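Local coordinates for protein polyketide synthase/nonribosomal peptide synthetase hybrid RzxB (Pseudomonas fluorescens, PDB 5IL6) that probably catalyses, as the dehydratase domain of a trans-AT polyketide synthase module, the loss of water from beta-hydroxyacyl intermediates during rhizoxin assembly, at residues P15-N20 with Q61-D66; A54-M59 with I113-Y118; R25-L30 with T65-G70; A135-A140 with Q236-A241; L265-D270 with A276-L281. One frame throughout, in Å; residues are numbered along the deposited sequence.

How the contacts relate
Contacts 1, 2 and 3 all use helix 53-67 and lie in the N-terminal half of what the topology and family suggest is a double hot dog; contacts 4 and 5 lie toward the second half. Contacts 1 and 3 are neighbours, with centres about 7 Å apart, and share Thr65 and Asp66. Contact 2 sits about 10 Å from contact 1 between centres, where Leu17 CD1 lies 3.6 Å from Met59 CG. Contacts 4 and 5 meet along paired strands 230-239 and 274-284, with centres about 9 Å apart. Contact 2 touches contact 4 through Ile57 and Cys237. In related dehydratases the active-site pocket lies between the two hot dogs.

Contact 1: P15-N20 with Q61-D66; sequences PLLHRN and QAALTD
Leu17 does nearly all the apolar work, both methyls bearing on Ala63 of the helix. Its CD2 comes down beside the helix backbone and lies 3.4 Å from Ala63 CA, tighter than ordinary carbon packing, and 3.8 Å from Ala63 CB; CD1 lies beside it, 4.1 Å from Ala63 CB. Nearer the backbone, Leu17 CB meets Ala62 CB at 4.1 Å. With CG swung opposite the backbone N (chi1 -164°), both branches are carried onto the helix, and the small alanines let the chains come this close.

The polar link is indirect. Asn20 ND2 and Asp66 OD2 stand 4.0 Å apart with amide and carboxylate planes 76° to each other, and a water joins them, accepting from Asn20 ND2 at 3.0 Å and donating to Asp66 OD2 at 2.7 Å. The other end of the amide, Asn20 OD1, is bonded to Ser22 OG, so both ends of the amide have a partner.

Tyr29 of strand 27-32 also touches Leu17, Ala63 and Asp66. The N-terminal segment thus packs along the long central helix of a hot-dog fold.

Contact 2: A54-M59 with I113-Y118; sequences AAMIVM and IGIYAY
Ile115 pushes its CD1 methyl against the base of Met56, 4.0 Å from Met56 CB and 3.9 Å from Met56 O. The branch gets there because CG1 stands opposite the carbonyl carbon (chi1 -60°) and the chain then runs fully extended, which makes CD1 the foremost atom of the strand as it faces the helix. The backbones stay well apart, 7.9 Å between Met56 CA and Ile115 CA, and this one side chain bridges much of the gap.

Met59, one helical turn on, comes in at roughly a right angle to the approach of Met56 CB. Its CG lies opposite the backbone N (chi1 -174°), which sends the thioether out toward the strand until Met59 SD is 4.2 Å from Ile115 CD1. Met56 also has an extended chain, but it sets off in a different direction and its sulfur passes along another side of the isoleucine. Ile115 therefore fits between two methionine arms. Its second branch points into the interval between them, with Ile115 CG2 4.7 Å from Met56 SD and 4.5 Å from Met59 SD. The side chains meet by loose apolar packing, and all three residues are buried.

The two partners belong to helix 53-67 and strand 110-118 of what is probably the first hot dog. Around them, Met56 touches Cys128 of strand 124-135, while Leu99 of strand 98-105 reaches both Met59 and Ile115. On another side of the helix, Ile57 packs on Leu207 and Met211 of helix 204-212, so helix 53-67 lies between that helix and strand 110-118 with its neighbours.

Contact 3: R25-L30 with T65-G70; sequences RGLRYL and TDALGG
A water joins Tyr29 OH, at 2.6 Å, to Asp66 OD2, to which it donates. It lies in the plane of the phenol, beyond the ring edge. The carboxylate approaches that edge too, Asp66 OD2 lying 3.8 Å from Tyr29 CE2 near the ring plane, while the ring and carboxylate planes stand almost perpendicular at 88°. The same oxygen also takes a proton from the water that leads to Asn20, so one carboxylate oxygen serves two water bridges to neighbouring strands.

Helix 53-67 is finishing here. Its end is a Schellman motif: Gly70 N bonds to Thr65 O at 2.8 Å and Gly69 N to Asp66 O at 3.0 Å, with Gly69 as the C' residue at positive phi (103°). The bonds turn the chain away just after the residues that meet strand 27-32.

Ala67 is the apolar partner in that last turn. Its CB lies 3.5 Å from Tyr29 OH, so the phenol end rests on the methyl while its oxygen reaches the water. Leu27, two residues earlier on the same side of its chain, extends CD1 to the same methyl, 4.2 Å from Ala67 CB. Nearer its own strand, Tyr29 also touches Leu17, and Leu101 of strand 98-105 packs on it; Leu103 of the same strand packs on Ala67.

Contact 4: A135-A140 with Q236-A241; sequences AEVQAA and QCVLLA
The loop that leaves strand 124-135 on its way to the second half of the molecule lays Val137 over Val238 and Leu240, at the end of strand 230-239. Val137 and Val238 meet tip to tip: Val238 CG1 lies 3.8 Å from Val137 CG1 and 4.0 Å from Val137 CG2, so a single methyl fits against the fork of the other valine. In both residues CG1 is set opposite the backbone N (chi1 -178° in Val137), and this rotation turns the fork of Val137 to the strand.

Strand 230-239 is probably where the two hot dogs of the double hot-dog fold join, since it pairs with strand 77-85 on one edge and strand 274-284 on the other. The loop crosses over this seam without any direct polar bond to the 236-241 segment.

Leu240, just past the strand, covers the flank of the loop. Its CD2 lies 3.9 Å from Val137 CB and 3.8 Å from Val137 O, and its other methyl, Leu240 CD1, comes within 4.4 Å of Ala139 CA. Val79 of strand 77-85 packs on Val238, while Cys274 and Ile277 touch Leu240 from strand 274-284.

Contact 5: L265-D270 with A276-L281; sequences LALFDD and AILNQL
Strands 265-268 and 276-281 run antiparallel (174° between their directions, axes 4.7 Å apart) as the two arms of a hairpin. Leu265 and Leu278 form a hydrogen-bonded pair, with Leu265 N to Leu278 O at 2.7 Å and Leu278 N to Leu265 O at 2.8 Å. Ala266 and Ile277 form the non-hydrogen-bonded pair between this and the Leu267-Ala276 pair. There Leu267 N reaches Ala276 O at 2.8 Å in a nearly straight bond (179°), but the return bond from Ala276 N to Leu267 O is weak at 3.4 Å.

Leu265, Leu267, Ala276 and Leu278 share one face. Leu267 CD1 meets Leu278 CD1 at 3.9 Å, a diagonal contact across the pairs. Further along, Leu265 CD1 touches, at 3.9 Å, CD2 of Leu281, which with Gln280 forms a G1 beta bulge opposite Phe263. Ala140 covers Ala266 and Ile277 on the other face.

Three good backbone bonds fix the register, while a fourth, nearer the turn, is weak; the apolar face is held by dispersion packing alone, and on it Leu278 meets Leu207 and Met211 of helix 204-212, and Leu281 meets Met211.

Contact 1: P15-N20 with Q61-D66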
# COMPACT_ATOMS: atom_id res chain seq x y z
N PRO A 15 7.90 3.44 -12.42
CA PRO A 15 8.24 4.60 -11.57
C PRO A 15 8.81 4.22 -10.21
O PRO A 15 9.59 5.00 -9.65
CB PRO A 15 6.91 5.34 -11.44
CG PRO A 15 6.12 4.94 -12.64
CD PRO A 15 6.56 3.56 -13.02
N LEU A 16 8.45 3.06 -9.67
CA LEU A 16 8.95 2.61 -8.38
C LEU A 16 9.90 1.43 -8.47
O LEU A 16 10.34 0.92 -7.43
CB LEU A 16 7.78 2.24 -7.46
CG LEU A 16 6.89 3.37 -6.93
CD1 LEU A 16 5.80 2.79 -6.04
CD2 LEU A 16 7.70 4.41 -6.17
N LEU A 17 10.23 0.97 -9.68
CA LEU A 17 11.15 -0.15 -9.88
C LEU A 17 12.06 0.28 -11.03
O LEU A 17 11.74 0.09 -12.20
CB LEU A 17 10.41 -1.45 -10.18
CG LEU A 17 11.23 -2.73 -10.04
CD1 LEU A 17 11.33 -3.11 -8.57
CD2 LEU A 17 10.62 -3.85 -10.86
N HIS A 18 13.19 0.89 -10.67
CA HIS A 18 13.98 1.63 -11.65
C HIS A 18 14.80 0.73 -12.56
O HIS A 18 14.80 0.91 -13.78
CB HIS A 18 14.88 2.63 -10.93
CG HIS A 18 14.13 3.67 -10.15
ND1 HIS A 18 14.74 4.51 -9.25
CD2 HIS A 18 12.82 4.00 -10.14
CE1 HIS A 18 13.84 5.32 -8.72
NE2 HIS A 18 12.66 5.03 -9.24
N ARG A 19 15.53 -0.23 -11.98
CA ARG A 19 16.57 -0.92 -12.73
C ARG A 19 16.60 -2.40 -12.38
O ARG A 19 16.37 -2.80 -11.24
CB ARG A 19 17.94 -0.29 -12.46
CG ARG A 19 18.10 1.08 -13.10
CD ARG A 19 18.82 2.06 -12.19
NE ARG A 19 18.83 3.41 -12.76
CZ ARG A 19 18.26 4.48 -12.22
NH1 ARG A 19 17.61 4.41 -11.06
NH2 ARG A 19 18.34 5.65 -12.85
N ASN A 20 16.90 -3.21 -13.40
CA ASN A 20 17.09 -4.65 -13.26
C ASN A 20 18.57 -4.92 -13.01
O ASN A 20 19.41 -4.62 -13.86
CB ASN A 20 16.61 -5.36 -14.53
CG ASN A 20 16.56 -6.87 -14.38
OD1 ASN A 20 17.32 -7.46 -13.60
ND2 ASN A 20 15.68 -7.51 -15.14
N GLN A 61 4.42 -5.61 -7.02
CA GLN A 61 3.58 -5.84 -8.19
C GLN A 61 4.35 -5.54 -9.48
O GLN A 61 4.28 -6.30 -10.45
CB GLN A 61 2.32 -4.98 -8.11
CG GLN A 61 1.39 -5.38 -6.97
CD GLN A 61 0.30 -4.36 -6.70
OE1 GLN A 61 0.42 -3.20 -7.08
NE2 GLN A 61 -0.76 -4.79 -6.03
N ALA A 62 5.10 -4.43 -9.50
CA ALA A 62 5.89 -4.10 -10.68
C ALA A 62 6.98 -5.14 -10.93
O ALA A 62 7.21 -5.55 -12.07
CB ALA A 62 6.51 -2.71 -10.51
N ALA A 63 7.66 -5.58 -9.87
CA ALA A 63 8.73 -6.55 -10.03
C ALA A 63 8.20 -7.88 -10.55
O ALA A 63 8.79 -8.48 -11.46
CB ALA A 63 9.46 -6.76 -8.70
N LEU A 64 7.09 -8.35 -9.99
CA LEU A 64 6.51 -9.61 -10.46
C LEU A 64 6.07 -9.50 -11.91
O LEU A 64 6.30 -10.42 -12.71
CB LEU A 64 5.33 -10.01 -9.58
CG LEU A 64 5.36 -11.44 -9.03
CD1 LEU A 64 5.66 -12.47 -10.13
CD2 LEU A 64 6.36 -11.52 -7.90
N THR A 65 5.43 -8.39 -12.27
CA THR A 65 4.97 -8.20 -13.64
C THR A 65 6.13 -8.23 -14.61
O THR A 65 6.03 -8.80 -15.71
CB THR A 65 4.20 -6.88 -13.75
OG1 THR A 65 3.05 -6.92 -12.89
CG2 THR A 65 3.75 -6.63 -15.19
N ASP A 66 7.26 -7.61 -14.25
CA ASP A 66 8.44 -7.64 -15.11
C ASP A 66 9.01 -9.05 -15.20
O ASP A 66 9.34 -9.52 -16.29
CB ASP A 66 9.49 -6.67 -14.58
CG ASP A 66 10.62 -6.44 -15.57
OD1 ASP A 66 10.41 -5.70 -16.55
OD2 ASP A 66 11.72 -7.00 -15.36
O HOH W 1 13.71 -6.16 -16.93

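Contact 2: A54-M59 with I113-Y118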
# COMPACT_ATOMS: atom_id res chain seq x y z
N ALA A 54 2.33 1.36 1.26
CA ALA A 54 1.67 1.03 0.00
C ALA A 54 2.67 0.98 -1.15
O ALA A 54 2.52 0.16 -2.07
CB ALA A 54 0.57 2.04 -0.30
N ALA A 55 3.68 1.84 -1.12
CA ALA A 55 4.63 1.90 -2.23
C ALA A 55 5.40 0.60 -2.38
O ALA A 55 5.75 0.20 -3.50
CB ALA A 55 5.59 3.07 -2.05
N MET A 56 5.67 -0.09 -1.27
CA MET A 56 6.39 -1.35 -1.36
C MET A 56 5.51 -2.44 -1.98
O MET A 56 6.02 -3.30 -2.70
CB MET A 56 6.88 -1.78 0.02
CG MET A 56 7.88 -0.80 0.60
SD MET A 56 8.64 -1.37 2.13
CE MET A 56 9.23 0.18 2.79
N ILE A 57 4.20 -2.39 -1.75
CA ILE A 57 3.29 -3.31 -2.43
C ILE A 57 3.34 -3.08 -3.93
O ILE A 57 3.39 -4.03 -4.72
CB ILE A 57 1.86 -3.14 -1.88
CG1 ILE A 57 1.77 -3.68 -0.45
CG2 ILE A 57 0.84 -3.83 -2.79
CD1 ILE A 57 0.46 -3.37 0.25
N VAL A 58 3.32 -1.82 -4.35
CA VAL A 58 3.38 -1.51 -5.78
C VAL A 58 4.70 -1.98 -6.36
O VAL A 58 4.76 -2.46 -7.50
CB VAL A 58 3.17 0.00 -6.00
CG1 VAL A 58 3.42 0.38 -7.45
CG2 VAL A 58 1.76 0.41 -5.57
N MET A 59 5.79 -1.85 -5.60
CA MET A 59 7.08 -2.30 -6.09
C MET A 59 7.09 -3.81 -6.31
O MET A 59 7.66 -4.30 -7.29
CB MET A 59 8.16 -1.89 -5.09
CG MET A 59 9.59 -2.17 -5.55
SD MET A 59 10.83 -1.64 -4.34
CE MET A 59 10.10 -0.12 -3.73
N ILE A 113 9.73 -12.66 -1.99
CA ILE A 113 10.25 -11.31 -2.19
C ILE A 113 10.82 -10.78 -0.88
O ILE A 113 10.25 -10.97 0.19
CB ILE A 113 9.16 -10.35 -2.71
CG1 ILE A 113 8.62 -10.86 -4.05
CG2 ILE A 113 9.71 -8.94 -2.85
CD1 ILE A 113 7.34 -11.66 -3.91
N GLY A 114 11.95 -10.09 -0.99
CA GLY A 114 12.47 -9.29 0.11
C GLY A 114 12.91 -7.94 -0.40
O GLY A 114 13.52 -7.83 -1.46
N ILE A 115 12.59 -6.90 0.37
CA ILE A 115 12.97 -5.53 0.06
C ILE A 115 13.87 -5.04 1.18
O ILE A 115 13.49 -5.12 2.36
CB ILE A 115 11.74 -4.61 -0.10
CG1 ILE A 115 10.84 -5.12 -1.23
CG2 ILE A 115 12.17 -3.17 -0.36
CD1 ILE A 115 9.53 -4.37 -1.38
N TYR A 116 15.04 -4.52 0.83
CA TYR A 116 16.04 -4.19 1.84
C TYR A 116 16.92 -3.05 1.36
O TYR A 116 16.93 -2.68 0.18
CB TYR A 116 16.88 -5.41 2.19
CG TYR A 116 17.59 -5.99 0.99
CD1 TYR A 116 18.83 -5.50 0.60
CD2 TYR A 116 17.02 -7.01 0.24
CE1 TYR A 116 19.48 -6.02 -0.50
CE2 TYR A 116 17.67 -7.53 -0.86
CZ TYR A 116 18.90 -7.03 -1.22
OH TYR A 116 19.57 -7.53 -2.31
N ALA A 117 17.69 -2.50 2.30
CA ALA A 117 18.61 -1.41 2.06
C ALA A 117 19.72 -1.50 3.09
O ALA A 117 19.61 -2.22 4.09
CB ALA A 117 17.92 -0.04 2.15
N TYR A 118 20.82 -0.79 2.84
CA TYR A 118 21.98 -0.86 3.72
C TYR A 118 22.05 0.37 4.61
O TYR A 118 21.74 1.49 4.18
CB TYR A 118 23.26 -0.97 2.88
CG TYR A 118 23.39 -2.32 2.21
CD1 TYR A 118 23.87 -3.42 2.91
CD2 TYR A 118 23.00 -2.49 0.89
CE1 TYR A 118 23.97 -4.65 2.30
CE2 TYR A 118 23.10 -3.72 0.28
CZ TYR A 118 23.59 -4.80 0.98
OH TYR A 118 23.69 -6.02 0.37

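Contact 3: R25-L30 with T65-G70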
# COMPACT_ATOMS: atom_id res chain seq x y z
N ARG A 25 23.24 -14.68 -8.62
CA ARG A 25 22.63 -14.85 -7.31
C ARG A 25 21.11 -14.90 -7.39
O ARG A 25 20.46 -15.41 -6.47
CB ARG A 25 23.07 -13.73 -6.37
CG ARG A 25 24.52 -13.86 -5.92
CD ARG A 25 25.03 -12.61 -5.23
NE ARG A 25 24.96 -11.45 -6.11
CZ ARG A 25 25.18 -10.19 -5.73
NH1 ARG A 25 25.49 -9.92 -4.46
NH2 ARG A 25 25.10 -9.21 -6.61
N GLY A 26 20.52 -14.38 -8.47
CA GLY A 26 19.08 -14.43 -8.65
C GLY A 26 18.52 -13.13 -9.18
O GLY A 26 19.25 -12.15 -9.37
N LEU A 27 17.21 -13.11 -9.43
CA LEU A 27 16.56 -11.90 -9.92
C LEU A 27 16.57 -10.82 -8.84
O LEU A 27 16.33 -11.10 -7.66
CB LEU A 27 15.13 -12.20 -10.35
CG LEU A 27 15.00 -13.17 -11.53
CD1 LEU A 27 13.54 -13.42 -11.84
CD2 LEU A 27 15.74 -12.66 -12.77
N ARG A 28 16.89 -9.59 -9.24
CA ARG A 28 17.03 -8.50 -8.29
C ARG A 28 16.82 -7.18 -9.01
O ARG A 28 17.16 -7.04 -10.19
CB ARG A 28 18.41 -8.55 -7.63
CG ARG A 28 18.61 -7.55 -6.50
CD ARG A 28 19.92 -7.82 -5.79
NE ARG A 28 21.00 -7.98 -6.77
CZ ARG A 28 22.08 -7.20 -6.87
NH1 ARG A 28 22.27 -6.18 -6.05
NH2 ARG A 28 22.98 -7.47 -7.81
N TYR A 29 16.28 -6.21 -8.27
CA TYR A 29 15.92 -4.92 -8.82
C TYR A 29 16.37 -3.82 -7.87
O TYR A 29 16.53 -4.05 -6.66
CB TYR A 29 14.41 -4.83 -9.08
CG TYR A 29 13.88 -6.01 -9.85
CD1 TYR A 29 13.52 -7.18 -9.20
CD2 TYR A 29 13.76 -5.96 -11.23
CE1 TYR A 29 13.04 -8.27 -9.91
CE2 TYR A 29 13.28 -7.04 -11.95
CZ TYR A 29 12.92 -8.20 -11.27
OH TYR A 29 12.45 -9.28 -11.97
N LEU A 30 16.59 -2.63 -8.42
CA LEU A 30 17.14 -1.52 -7.65
C LEU A 30 16.43 -0.24 -8.05
O LEU A 30 16.31 0.07 -9.24
CB LEU A 30 18.65 -1.39 -7.88
CG LEU A 30 19.34 -0.11 -7.40
CD1 LEU A 30 19.07 0.15 -5.93
CD2 LEU A 30 20.84 -0.21 -7.66
N THR A 65 5.43 -8.39 -12.27
CA THR A 65 4.97 -8.20 -13.64
C THR A 65 6.13 -8.23 -14.61
O THR A 65 6.03 -8.80 -15.71
CB THR A 65 4.20 -6.88 -13.75
OG1 THR A 65 3.05 -6.92 -12.89
CG2 THR A 65 3.75 -6.63 -15.19
N ASP A 66 7.26 -7.61 -14.25
CA ASP A 66 8.44 -7.64 -15.11
C ASP A 66 9.01 -9.05 -15.20
O ASP A 66 9.34 -9.52 -16.29
CB ASP A 66 9.49 -6.67 -14.58
CG ASP A 66 10.62 -6.44 -15.57
OD1 ASP A 66 10.41 -5.70 -16.55
OD2 ASP A 66 11.72 -7.00 -15.36
N ALA A 67 9.12 -9.74 -14.06
CA ALA A 67 9.70 -11.08 -14.06
C ALA A 67 8.86 -12.06 -14.86
O ALA A 67 9.38 -13.06 -15.37
CB ALA A 67 9.88 -11.56 -12.62
N LEU A 68 7.56 -11.81 -14.99
CA LEU A 68 6.66 -12.67 -15.75
C LEU A 68 6.63 -12.35 -17.24
O LEU A 68 5.81 -12.91 -17.96
CB LEU A 68 5.25 -12.59 -15.17
CG LEU A 68 5.05 -13.33 -13.85
CD1 LEU A 68 3.76 -12.89 -13.16
CD2 LEU A 68 5.03 -14.83 -14.09
N GLY A 69 7.51 -11.47 -17.71
CA GLY A 69 7.56 -11.11 -19.11
C GLY A 69 6.94 -9.78 -19.46
O GLY A 69 6.78 -9.48 -20.65
N GLY A 70 6.59 -8.97 -18.47
CA GLY A 70 5.99 -7.67 -18.69
C GLY A 70 4.49 -7.61 -18.49
O GLY A 70 3.92 -6.51 -18.54
O HOH W 2 12.51 -9.28 -14.59

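Contact 4: A135-A140 with Q236-A241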
# COMPACT_ATOMS: atom_id res chain seq x y z
N ALA A 135 -3.17 -16.28 -9.66
CA ALA A 135 -4.35 -17.11 -9.48
C ALA A 135 -5.54 -16.55 -10.23
O ALA A 135 -5.62 -15.34 -10.49
CB ALA A 135 -4.71 -17.23 -7.99
N GLU A 136 -6.47 -17.43 -10.59
CA GLU A 136 -7.81 -17.00 -10.94
C GLU A 136 -8.50 -16.54 -9.66
O GLU A 136 -8.55 -17.30 -8.68
CB GLU A 136 -8.61 -18.14 -11.59
CG GLU A 136 -7.93 -18.85 -12.75
CD GLU A 136 -8.63 -20.15 -13.11
OE1 GLU A 136 -8.29 -21.20 -12.53
OE2 GLU A 136 -9.55 -20.11 -13.96
N VAL A 137 -9.03 -15.32 -9.64
CA VAL A 137 -9.65 -14.80 -8.43
C VAL A 137 -11.03 -14.23 -8.72
O VAL A 137 -11.34 -13.79 -9.83
CB VAL A 137 -8.76 -13.76 -7.72
CG1 VAL A 137 -9.41 -13.29 -6.42
CG2 VAL A 137 -7.39 -14.37 -7.43
N GLN A 138 -11.86 -14.25 -7.68
CA GLN A 138 -13.25 -13.82 -7.72
C GLN A 138 -13.41 -12.44 -7.08
O GLN A 138 -12.79 -12.15 -6.06
CB GLN A 138 -14.11 -14.85 -7.01
CG GLN A 138 -15.46 -15.07 -7.65
CD GLN A 138 -16.18 -16.25 -7.03
OE1 GLN A 138 -16.25 -17.33 -7.62
NE2 GLN A 138 -16.72 -16.05 -5.83
N ALA A 139 -14.23 -11.61 -7.71
CA ALA A 139 -14.45 -10.25 -7.24
C ALA A 139 -15.14 -10.19 -5.89
O ALA A 139 -16.00 -11.01 -5.57
CB ALA A 139 -15.31 -9.48 -8.25
N ALA A 140 -14.74 -9.20 -5.09
CA ALA A 140 -15.56 -8.77 -3.97
C ALA A 140 -16.70 -7.93 -4.53
O ALA A 140 -16.63 -7.40 -5.64
CB ALA A 140 -14.74 -7.95 -2.97
N GLN A 236 -3.33 -10.71 2.44
CA GLN A 236 -3.34 -10.84 1.00
C GLN A 236 -3.57 -9.49 0.35
O GLN A 236 -4.33 -8.67 0.86
CB GLN A 236 -4.44 -11.78 0.50
CG GLN A 236 -4.33 -13.23 0.91
CD GLN A 236 -5.46 -14.06 0.34
OE1 GLN A 236 -6.62 -13.91 0.73
NE2 GLN A 236 -5.14 -14.92 -0.62
N CYS A 237 -2.91 -9.27 -0.79
CA CYS A 237 -3.23 -8.17 -1.69
C CYS A 237 -3.43 -8.77 -3.07
O CYS A 237 -2.49 -9.32 -3.66
CB CYS A 237 -2.12 -7.12 -1.72
SG CYS A 237 -2.52 -5.73 -2.81
N VAL A 238 -4.65 -8.69 -3.58
CA VAL A 238 -5.01 -9.27 -4.87
C VAL A 238 -5.25 -8.13 -5.85
O VAL A 238 -6.08 -7.24 -5.59
CB VAL A 238 -6.24 -10.18 -4.77
CG1 VAL A 238 -6.61 -10.71 -6.15
CG2 VAL A 238 -5.96 -11.33 -3.81
N LEU A 239 -4.53 -8.15 -6.97
CA LEU A 239 -4.70 -7.16 -8.03
C LEU A 239 -5.46 -7.82 -9.17
O LEU A 239 -4.89 -8.63 -9.91
CB LEU A 239 -3.34 -6.63 -8.48
CG LEU A 239 -3.37 -5.54 -9.56
CD1 LEU A 239 -4.06 -4.28 -9.05
CD2 LEU A 239 -1.95 -5.23 -10.02
N LEU A 240 -6.73 -7.47 -9.31
CA LEU A 240 -7.61 -8.05 -10.32
C LEU A 240 -7.54 -7.35 -11.67
O LEU A 240 -7.63 -8.00 -12.71
CB LEU A 240 -9.05 -8.05 -9.81
CG LEU A 240 -9.29 -9.12 -8.74
CD1 LEU A 240 -10.38 -8.74 -7.77
CD2 LEU A 240 -9.65 -10.40 -9.47
N ALA A 241 -7.39 -6.03 -11.66
CA ALA A 241 -7.42 -5.26 -12.90
C ALA A 241 -6.76 -3.92 -12.65
O ALA A 241 -6.55 -3.51 -11.50
CB ALA A 241 -8.85 -5.09 -13.41

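Contact 5: L265-D270 with A276-L281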
# COMPACT_ATOMS: atom_id res chain seq x y z
N LEU A 265 -10.19 -4.59 3.04
CA LEU A 265 -10.51 -3.51 2.12
C LEU A 265 -10.72 -4.08 0.72
O LEU A 265 -10.14 -5.10 0.35
CB LEU A 265 -9.39 -2.44 2.06
CG LEU A 265 -9.08 -1.67 3.34
CD1 LEU A 265 -8.20 -2.48 4.29
CD2 LEU A 265 -8.41 -0.34 3.00
N ALA A 266 -11.57 -3.40 -0.04
CA ALA A 266 -11.79 -3.73 -1.44
C ALA A 266 -11.89 -2.43 -2.22
O ALA A 266 -12.60 -1.51 -1.81
CB ALA A 266 -13.06 -4.57 -1.63
N LEU A 267 -11.17 -2.36 -3.34
CA LEU A 267 -11.11 -1.17 -4.17
C LEU A 267 -11.95 -1.39 -5.41
O LEU A 267 -11.79 -2.41 -6.10
CB LEU A 267 -9.66 -0.84 -4.54
CG LEU A 267 -8.78 -0.30 -3.42
CD1 LEU A 267 -8.53 -1.34 -2.33
CD2 LEU A 267 -7.45 0.21 -3.97
N PHE A 268 -12.84 -0.44 -5.70
CA PHE A 268 -13.74 -0.54 -6.84
C PHE A 268 -13.62 0.71 -7.68
O PHE A 268 -13.33 1.80 -7.18
CB PHE A 268 -15.20 -0.71 -6.39
CG PHE A 268 -15.42 -1.84 -5.42
CD1 PHE A 268 -15.22 -1.65 -4.06
CD2 PHE A 268 -15.83 -3.08 -5.86
CE1 PHE A 268 -15.42 -2.68 -3.16
CE2 PHE A 268 -16.04 -4.12 -4.96
CZ PHE A 268 -15.83 -3.91 -3.61
N ASP A 269 -13.87 0.56 -8.98
CA ASP A 269 -13.96 1.72 -9.85
C ASP A 269 -15.30 2.43 -9.62
O ASP A 269 -16.16 1.96 -8.88
CB ASP A 269 -13.79 1.32 -11.31
CG ASP A 269 -14.92 0.44 -11.83
OD1 ASP A 269 -15.91 0.22 -11.10
OD2 ASP A 269 -14.81 -0.04 -12.98
N ASP A 270 -15.46 3.59 -10.27
CA ASP A 270 -16.68 4.36 -10.07
C ASP A 270 -17.92 3.60 -10.51
O ASP A 270 -19.04 4.00 -10.14
CB ASP A 270 -16.59 5.68 -10.84
CG ASP A 270 -15.69 6.70 -10.16
OD1 ASP A 270 -15.24 6.44 -9.02
OD2 ASP A 270 -15.43 7.76 -10.76
N ALA A 276 -9.13 -4.36 -6.79
CA ALA A 276 -8.12 -4.88 -5.88
C ALA A 276 -8.76 -5.20 -4.54
O ALA A 276 -9.76 -4.60 -4.15
CB ALA A 276 -6.97 -3.87 -5.69
N ILE A 277 -8.15 -6.16 -3.83
CA ILE A 277 -8.65 -6.63 -2.55
C ILE A 277 -7.47 -6.71 -1.58
O ILE A 277 -6.41 -7.23 -1.94
CB ILE A 277 -9.34 -8.00 -2.66
CG1 ILE A 277 -10.57 -7.90 -3.56
CG2 ILE A 277 -9.73 -8.53 -1.28
CD1 ILE A 277 -11.16 -9.25 -3.92
N LEU A 278 -7.66 -6.19 -0.37
CA LEU A 278 -6.70 -6.33 0.72
C LEU A 278 -7.39 -7.04 1.87
O LEU A 278 -8.35 -6.50 2.45
CB LEU A 278 -6.16 -4.98 1.17
CG LEU A 278 -5.12 -4.28 0.30
CD1 LEU A 278 -5.75 -3.69 -0.95
CD2 LEU A 278 -4.42 -3.20 1.10
N ASN A 279 -6.92 -8.23 2.21
CA ASN A 279 -7.49 -9.02 3.30
C ASN A 279 -6.53 -9.04 4.48
O ASN A 279 -5.34 -9.34 4.31
CB ASN A 279 -7.80 -10.45 2.84
CG ASN A 279 -8.92 -10.50 1.82
OD1 ASN A 279 -9.92 -9.80 1.95
ND2 ASN A 279 -8.75 -11.33 0.80
N GLN A 280 -7.05 -8.71 5.66
CA GLN A 280 -6.30 -8.78 6.91
C GLN A 280 -5.10 -7.83 6.89
O GLN A 280 -3.94 -8.24 7.01
CB GLN A 280 -5.87 -10.22 7.20
CG GLN A 280 -7.03 -11.22 7.19
CD GLN A 280 -7.97 -11.04 8.37
OE1 GLN A 280 -7.54 -11.04 9.52
NE2 GLN A 280 -9.25 -10.86 8.08
N LEU A 281 -5.40 -6.55 6.73
CA LEU A 281 -4.41 -5.48 6.85
C LEU A 281 -4.29 -5.09 8.32
O LEU A 281 -5.24 -4.55 8.90
CB LEU A 281 -4.81 -4.28 5.99
CG LEU A 281 -3.93 -3.04 6.09
CD1 LEU A 281 -2.52 -3.34 5.60
CD2 LEU A 281 -4.54 -1.88 5.33
O HOH W 3 -11.33 -7.30 1.50